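Local coordinates for protein bacteriocin (Pseudomonas syringae pv. tomato, PDB 4FZL) that kills competing bacteria as a calcium-binding colicin M-like bacteriocin, probably acting as a phosphatase that degrades the peptidoglycan precursor lipid II, at residues 23-35 / 207-219. Residues are numbered along the deposited sequence; the frame is centred on the assembly and turned at random.
Sequences LATFQDQARRDSF and WLGENLTSLLSAV
Leu-212 and Leu-215, one turn apart on helix 210-216, pack against Ala-30 of helix 23-33, and the two helix axes come within 9.5 Å at 52°. CD1 of Leu-212 lies 3.5 Å from Ala-30 CB, while its CD2 meets the edge of the Phe-26 ring near the ring plane. Leu-215 divides its branches differently: CD1 rests 3.4 Å from the carbonyl O of Ala-30, and CD2 touches Ser-34. Leu-23 extends the apolar seam, its CD2 packing 3.6 Å from Trp-207 CD1.

Phe-35 receives a CH-pi contact from Leu-216. Leu-216 CD1 stands 3.4 Å from the centroid of the Phe-35 ring and 8° off the ring normal, so the methyl sits almost squarely over one face. Both chi1 and chi2 of Leu-216 depart from staggered values in bringing CD1 there. Ser-34 and Phe-35 have positive phi, which ends the helix and turns the chain, and CB of Phe-35 meets CB of Leu-215.

Polar contacts lie at the solvent-facing border. The Arg-31 guanidinium stacks on the Asn-211 amide with planes 18° apart and Asn-211 CG over its centre. Water takes part as well: one molecule accepts from Asn-211 ND2 at 2.7 Å and donates to the backbone O of Gln-27, and a second accepts from Arg-31 NH1 at 3.2 Å and lies close to Glu-210 OE1.

The contact belongs to the helical part of the chain, with the Trp-207 side chain about 13 Å from the bound calcium ion. Helix 96-106 adds to the packing: Phe-98 meets Trp-207 edge-to-face and touches Leu-23, while Met-105 contacts Phe-35 and Val-219. Helix 14-17 contributes Tyr-17 against Phe-26, and helix 37-54 places Lys-40 on Phe-35.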
loop_
_atom_site.group_PDB
_atom_site.type_symbol
_atom_site.label_atom_id
_atom_site.label_comp_id
_atom_site.label_asym_id
_atom_site.label_seq_id
_atom_site.Cartn_x
_atom_site.Cartn_y
_atom_site.Cartn_z
ATOM N N LEU A 23 -1.921 -8.305 12.224
ATOM C CA LEU A 23 -3.290 -8.532 11.858
ATOM C C LEU A 23 -4.023 -9.308 12.927
ATOM O O LEU A 23 -5.152 -8.936 13.309
ATOM C CB LEU A 23 -3.395 -9.227 10.513
ATOM C CG LEU A 23 -4.792 -9.645 10.018
ATOM C CD1 LEU A 23 -5.616 -8.390 9.822
ATOM C CD2 LEU A 23 -4.729 -10.485 8.726
ATOM N N ALA A 24 -3.457 -10.459 13.324
ATOM C CA ALA A 24 -4.130 -11.324 14.331
ATOM C C ALA A 24 -4.455 -10.489 15.626
ATOM O O ALA A 24 -5.483 -10.649 16.274
ATOM C CB ALA A 24 -3.258 -12.504 14.710
ATOM N N THR A 25 -3.496 -9.685 16.027
ATOM C CA THR A 25 -3.624 -8.871 17.261
ATOM C C THR A 25 -4.717 -7.807 17.078
ATOM O O THR A 25 -5.541 -7.574 18.008
ATOM C CB THR A 25 -2.264 -8.193 17.642
ATOM O OG1 THR A 25 -1.259 -9.187 17.745
ATOM C CG2 THR A 25 -2.344 -7.426 18.958
ATOM N N PHE A 26 -4.788 -7.186 15.879
ATOM C CA PHE A 26 -5.801 -6.233 15.633
ATOM C C PHE A 26 -7.205 -6.863 15.513
ATOM O O PHE A 26 -8.208 -6.316 16.036
ATOM C CB PHE A 26 -5.463 -5.442 14.393
ATOM C CG PHE A 26 -6.460 -4.372 14.139
ATOM C CD1 PHE A 26 -6.430 -3.253 14.974
ATOM C CD2 PHE A 26 -7.396 -4.425 13.110
ATOM C CE1 PHE A 26 -7.327 -2.233 14.715
ATOM C CE2 PHE A 26 -8.283 -3.421 12.908
ATOM C CZ PHE A 26 -8.261 -2.323 13.699
ATOM N N GLN A 27 -7.287 -8.047 14.888
ATOM C CA GLN A 27 -8.525 -8.761 14.847
ATOM C C GLN A 27 -9.025 -9.053 16.271
ATOM O O GLN A 27 -10.161 -8.973 16.574
ATOM C CB GLN A 27 -8.340 -10.103 14.091
ATOM C CG GLN A 27 -8.181 -9.924 12.605
ATOM C CD GLN A 27 -7.778 -11.179 11.849
ATOM O OE1 GLN A 27 -8.105 -11.342 10.611
ATOM N NE2 GLN A 27 -7.033 -11.964 12.457
ATOM N N ASP A 28 -8.137 -9.445 17.154
ATOM C CA ASP A 28 -8.544 -9.783 18.525
ATOM C C ASP A 28 -9.035 -8.491 19.243
ATOM O O ASP A 28 -9.990 -8.528 19.976
ATOM C CB ASP A 28 -7.385 -10.364 19.323
ATOM C CG ASP A 28 -7.013 -11.816 18.946
ATOM O OD1 ASP A 28 -7.784 -12.535 18.301
ATOM O OD2 ASP A 28 -5.927 -12.286 19.356
ATOM N N GLN A 29 -8.345 -7.358 19.017
ATOM C CA GLN A 29 -8.715 -6.141 19.660
ATOM C C GLN A 29 -10.112 -5.736 19.149
ATOM O O GLN A 29 -10.964 -5.298 19.896
ATOM C CB GLN A 29 -7.675 -5.033 19.407
ATOM C CG GLN A 29 -8.178 -3.644 19.759
ATOM C CD GLN A 29 -8.238 -3.529 21.265
ATOM O OE1 GLN A 29 -7.194 -3.372 21.916
ATOM N NE2 GLN A 29 -9.461 -3.554 21.828
ATOM N N ALA A 30 -10.304 -5.803 17.846
ATOM C CA ALA A 30 -11.570 -5.383 17.259
ATOM C C ALA A 30 -12.714 -6.236 17.809
ATOM O O ALA A 30 -13.778 -5.734 18.111
ATOM C CB ALA A 30 -11.534 -5.387 15.718
ATOM N N ARG A 31 -12.476 -7.534 17.939
ATOM C CA ARG A 31 -13.468 -8.435 18.485
ATOM C C ARG A 31 -13.807 -8.044 19.922
ATOM O O ARG A 31 -14.976 -8.036 20.330
ATOM C CB ARG A 31 -12.982 -9.888 18.439
ATOM C CG ARG A 31 -13.995 -10.874 19.018
ATOM C CD ARG A 31 -13.395 -12.272 19.037
ATOM N NE ARG A 31 -13.149 -12.803 17.677
ATOM C CZ ARG A 31 -14.039 -13.416 16.883
ATOM N NH1 ARG A 31 -15.309 -13.581 17.244
ATOM N NH2 ARG A 31 -13.654 -13.836 15.676
ATOM N N ARG A 32 -12.766 -7.709 20.686
ATOM C CA ARG A 32 -12.932 -7.417 22.127
ATOM C C ARG A 32 -13.817 -6.170 22.398
ATOM O O ARG A 32 -14.661 -6.178 23.295
ATOM C CB ARG A 32 -11.552 -7.372 22.826
ATOM C CG ARG A 32 -11.516 -6.833 24.223
ATOM C CD ARG A 32 -10.245 -7.338 24.915
ATOM N NE ARG A 32 -9.079 -6.966 24.148
ATOM C CZ ARG A 32 -8.300 -7.754 23.400
ATOM N NH1 ARG A 32 -8.513 -9.068 23.270
ATOM N NH2 ARG A 32 -7.272 -7.185 22.767
ATOM N N ASP A 33 -13.638 -5.118 21.596
ATOM C CA ASP A 33 -14.360 -3.851 21.846
ATOM C C ASP A 33 -15.338 -3.530 20.758
ATOM O O ASP A 33 -15.879 -2.406 20.696
ATOM C CB ASP A 33 -13.397 -2.678 22.118
ATOM C CG ASP A 33 -12.684 -2.170 20.889
ATOM O OD1 ASP A 33 -12.816 -2.776 19.797
ATOM O OD2 ASP A 33 -12.003 -1.112 21.004
ATOM N N SER A 34 -15.635 -4.510 19.907
ATOM C CA SER A 34 -16.608 -4.271 18.785
ATOM C C SER A 34 -16.259 -3.064 17.890
ATOM O O SER A 34 -17.145 -2.261 17.509
ATOM C CB SER A 34 -18.092 -4.211 19.228
ATOM O OG SER A 34 -18.372 -5.362 19.914
ATOM N N PHE A 35 -14.997 -3.076 17.434
ATOM C CA PHE A 35 -14.441 -1.963 16.652
ATOM C C PHE A 35 -14.776 -0.656 17.332
ATOM O O PHE A 35 -15.371 0.234 16.764
ATOM C CB PHE A 35 -14.884 -1.963 15.174
ATOM C CG PHE A 35 -14.043 -1.077 14.333
ATOM C CD1 PHE A 35 -12.684 -1.327 14.189
ATOM C CD2 PHE A 35 -14.564 0.016 13.718
ATOM C CE1 PHE A 35 -11.872 -0.474 13.449
ATOM C CE2 PHE A 35 -13.765 0.842 12.985
ATOM C CZ PHE A 35 -12.418 0.600 12.835
ATOM N N TRP A 207 -8.807 -10.905 3.766
ATOM C CA TRP A 207 -7.751 -10.428 4.610
ATOM C C TRP A 207 -8.274 -10.188 6.002
ATOM O O TRP A 207 -7.668 -10.621 7.010
ATOM C CB TRP A 207 -7.155 -9.164 3.967
ATOM C CG TRP A 207 -6.275 -8.388 4.816
ATOM C CD1 TRP A 207 -5.177 -8.841 5.536
ATOM C CD2 TRP A 207 -6.334 -6.937 5.076
ATOM N NE1 TRP A 207 -4.580 -7.813 6.205
ATOM C CE2 TRP A 207 -5.212 -6.642 5.968
ATOM C CE3 TRP A 207 -7.139 -5.904 4.658
ATOM C CZ2 TRP A 207 -4.953 -5.350 6.456
ATOM C CZ3 TRP A 207 -6.849 -4.609 5.093
ATOM C CH2 TRP A 207 -5.807 -4.344 6.016
ATOM N N LEU A 208 -9.379 -9.432 6.068
ATOM C CA LEU A 208 -9.866 -8.980 7.402
ATOM C C LEU A 208 -10.497 -10.088 8.266
ATOM O O LEU A 208 -10.374 -10.085 9.522
ATOM C CB LEU A 208 -10.866 -7.847 7.289
ATOM C CG LEU A 208 -10.271 -6.605 6.641
ATOM C CD1 LEU A 208 -11.361 -5.574 6.465
ATOM C CD2 LEU A 208 -9.139 -6.116 7.517
ATOM N N GLY A 209 -11.056 -11.089 7.624
ATOM C CA GLY A 209 -11.662 -12.188 8.347
ATOM C C GLY A 209 -13.141 -11.913 8.619
ATOM O O GLY A 209 -13.652 -10.800 8.427
ATOM N N GLU A 210 -13.843 -12.943 9.109
ATOM C CA GLU A 210 -15.294 -12.870 9.245
ATOM C C GLU A 210 -15.796 -11.822 10.220
ATOM O O GLU A 210 -16.621 -10.971 9.908
ATOM C CB GLU A 210 -15.869 -14.272 9.601
ATOM C CG GLU A 210 -17.340 -14.289 9.932
ATOM C CD GLU A 210 -17.636 -13.932 11.397
ATOM O OE1 GLU A 210 -16.868 -14.358 12.321
ATOM O OE2 GLU A 210 -18.663 -13.244 11.634
ATOM N N ASN A 211 -15.154 -11.802 11.361
ATOM C CA ASN A 211 -15.627 -10.929 12.440
ATOM C C ASN A 211 -15.369 -9.470 12.185
ATOM O O ASN A 211 -16.279 -8.615 12.269
ATOM C CB ASN A 211 -15.012 -11.362 13.752
ATOM C CG ASN A 211 -15.475 -10.518 14.933
ATOM O OD1 ASN A 211 -16.617 -10.655 15.384
ATOM N ND2 ASN A 211 -14.595 -9.645 15.428
ATOM N N LEU A 212 -14.150 -9.183 11.751
ATOM C CA LEU A 212 -13.816 -7.803 11.477
ATOM C C LEU A 212 -14.605 -7.268 10.296
ATOM O O LEU A 212 -15.088 -6.125 10.330
ATOM C CB LEU A 212 -12.290 -7.653 11.399
ATOM C CG LEU A 212 -11.718 -6.252 11.170
ATOM C CD1 LEU A 212 -12.183 -5.234 12.240
ATOM C CD2 LEU A 212 -10.175 -6.422 11.058
ATOM N N THR A 213 -14.774 -8.099 9.273
ATOM C CA THR A 213 -15.561 -7.640 8.099
ATOM C C THR A 213 -16.980 -7.315 8.570
ATOM O O THR A 213 -17.556 -6.260 8.219
ATOM C CB THR A 213 -15.581 -8.676 6.989
ATOM O OG1 THR A 213 -14.224 -9.006 6.648
ATOM C CG2 THR A 213 -16.501 -8.220 5.788
ATOM N N SER A 214 -17.521 -8.166 9.422
ATOM C CA SER A 214 -18.851 -7.917 9.946
ATOM C C SER A 214 -18.958 -6.551 10.710
ATOM O O SER A 214 -19.899 -5.768 10.566
ATOM C CB SER A 214 -19.310 -9.072 10.853
ATOM O OG SER A 214 -20.574 -8.767 11.422
ATOM N N LEU A 215 -17.974 -6.323 11.549
ATOM C CA LEU A 215 -17.915 -5.102 12.390
ATOM C C LEU A 215 -17.778 -3.843 11.518
ATOM O O LEU A 215 -18.364 -2.805 11.758
ATOM C CB LEU A 215 -16.731 -5.190 13.360
ATOM C CG LEU A 215 -16.892 -6.160 14.550
ATOM C CD1 LEU A 215 -15.586 -6.289 15.297
ATOM C CD2 LEU A 215 -18.121 -5.695 15.426
ATOM N N LEU A 216 -17.024 -3.958 10.460
ATOM C CA LEU A 216 -16.764 -2.792 9.638
ATOM C C LEU A 216 -17.905 -2.566 8.606
ATOM O O LEU A 216 -18.035 -1.514 7.979
ATOM C CB LEU A 216 -15.457 -2.989 8.905
ATOM C CG LEU A 216 -14.292 -2.177 9.305
ATOM C CD1 LEU A 216 -14.242 -1.807 10.755
ATOM C CD2 LEU A 216 -13.173 -3.061 8.869
ATOM N N SER A 217 -18.752 -3.568 8.436
ATOM C CA SER A 217 -19.836 -3.453 7.448
ATOM C C SER A 217 -20.794 -2.327 7.895
ATOM O O SER A 217 -21.530 -1.794 7.092
ATOM C CB SER A 217 -20.602 -4.769 7.334
ATOM O OG SER A 217 -21.304 -5.061 8.555
ATOM N N ALA A 218 -20.773 -2.019 9.200
ATOM C CA ALA A 218 -21.649 -1.023 9.838
ATOM C C ALA A 218 -21.065 0.400 9.763
ATOM O O ALA A 218 -21.731 1.382 10.028
ATOM C CB ALA A 218 -21.846 -1.417 11.295
ATOM N N VAL A 219 -19.815 0.501 9.373
ATOM C CA VAL A 219 -19.104 1.767 9.412
ATOM C C VAL A 219 -19.115 2.439 8.024
ATOM O O VAL A 219 -18.904 1.756 6.993
ATOM C CB VAL A 219 -17.678 1.502 9.894
ATOM C CG1 VAL A 219 -16.819 2.751 9.789
ATOM C CG2 VAL A 219 -17.801 0.945 11.302
HETATM O O HOH W 1 -12.040 -9.520 14.516
HETATM O O HOH W 2 -17.388 -13.984 14.781
#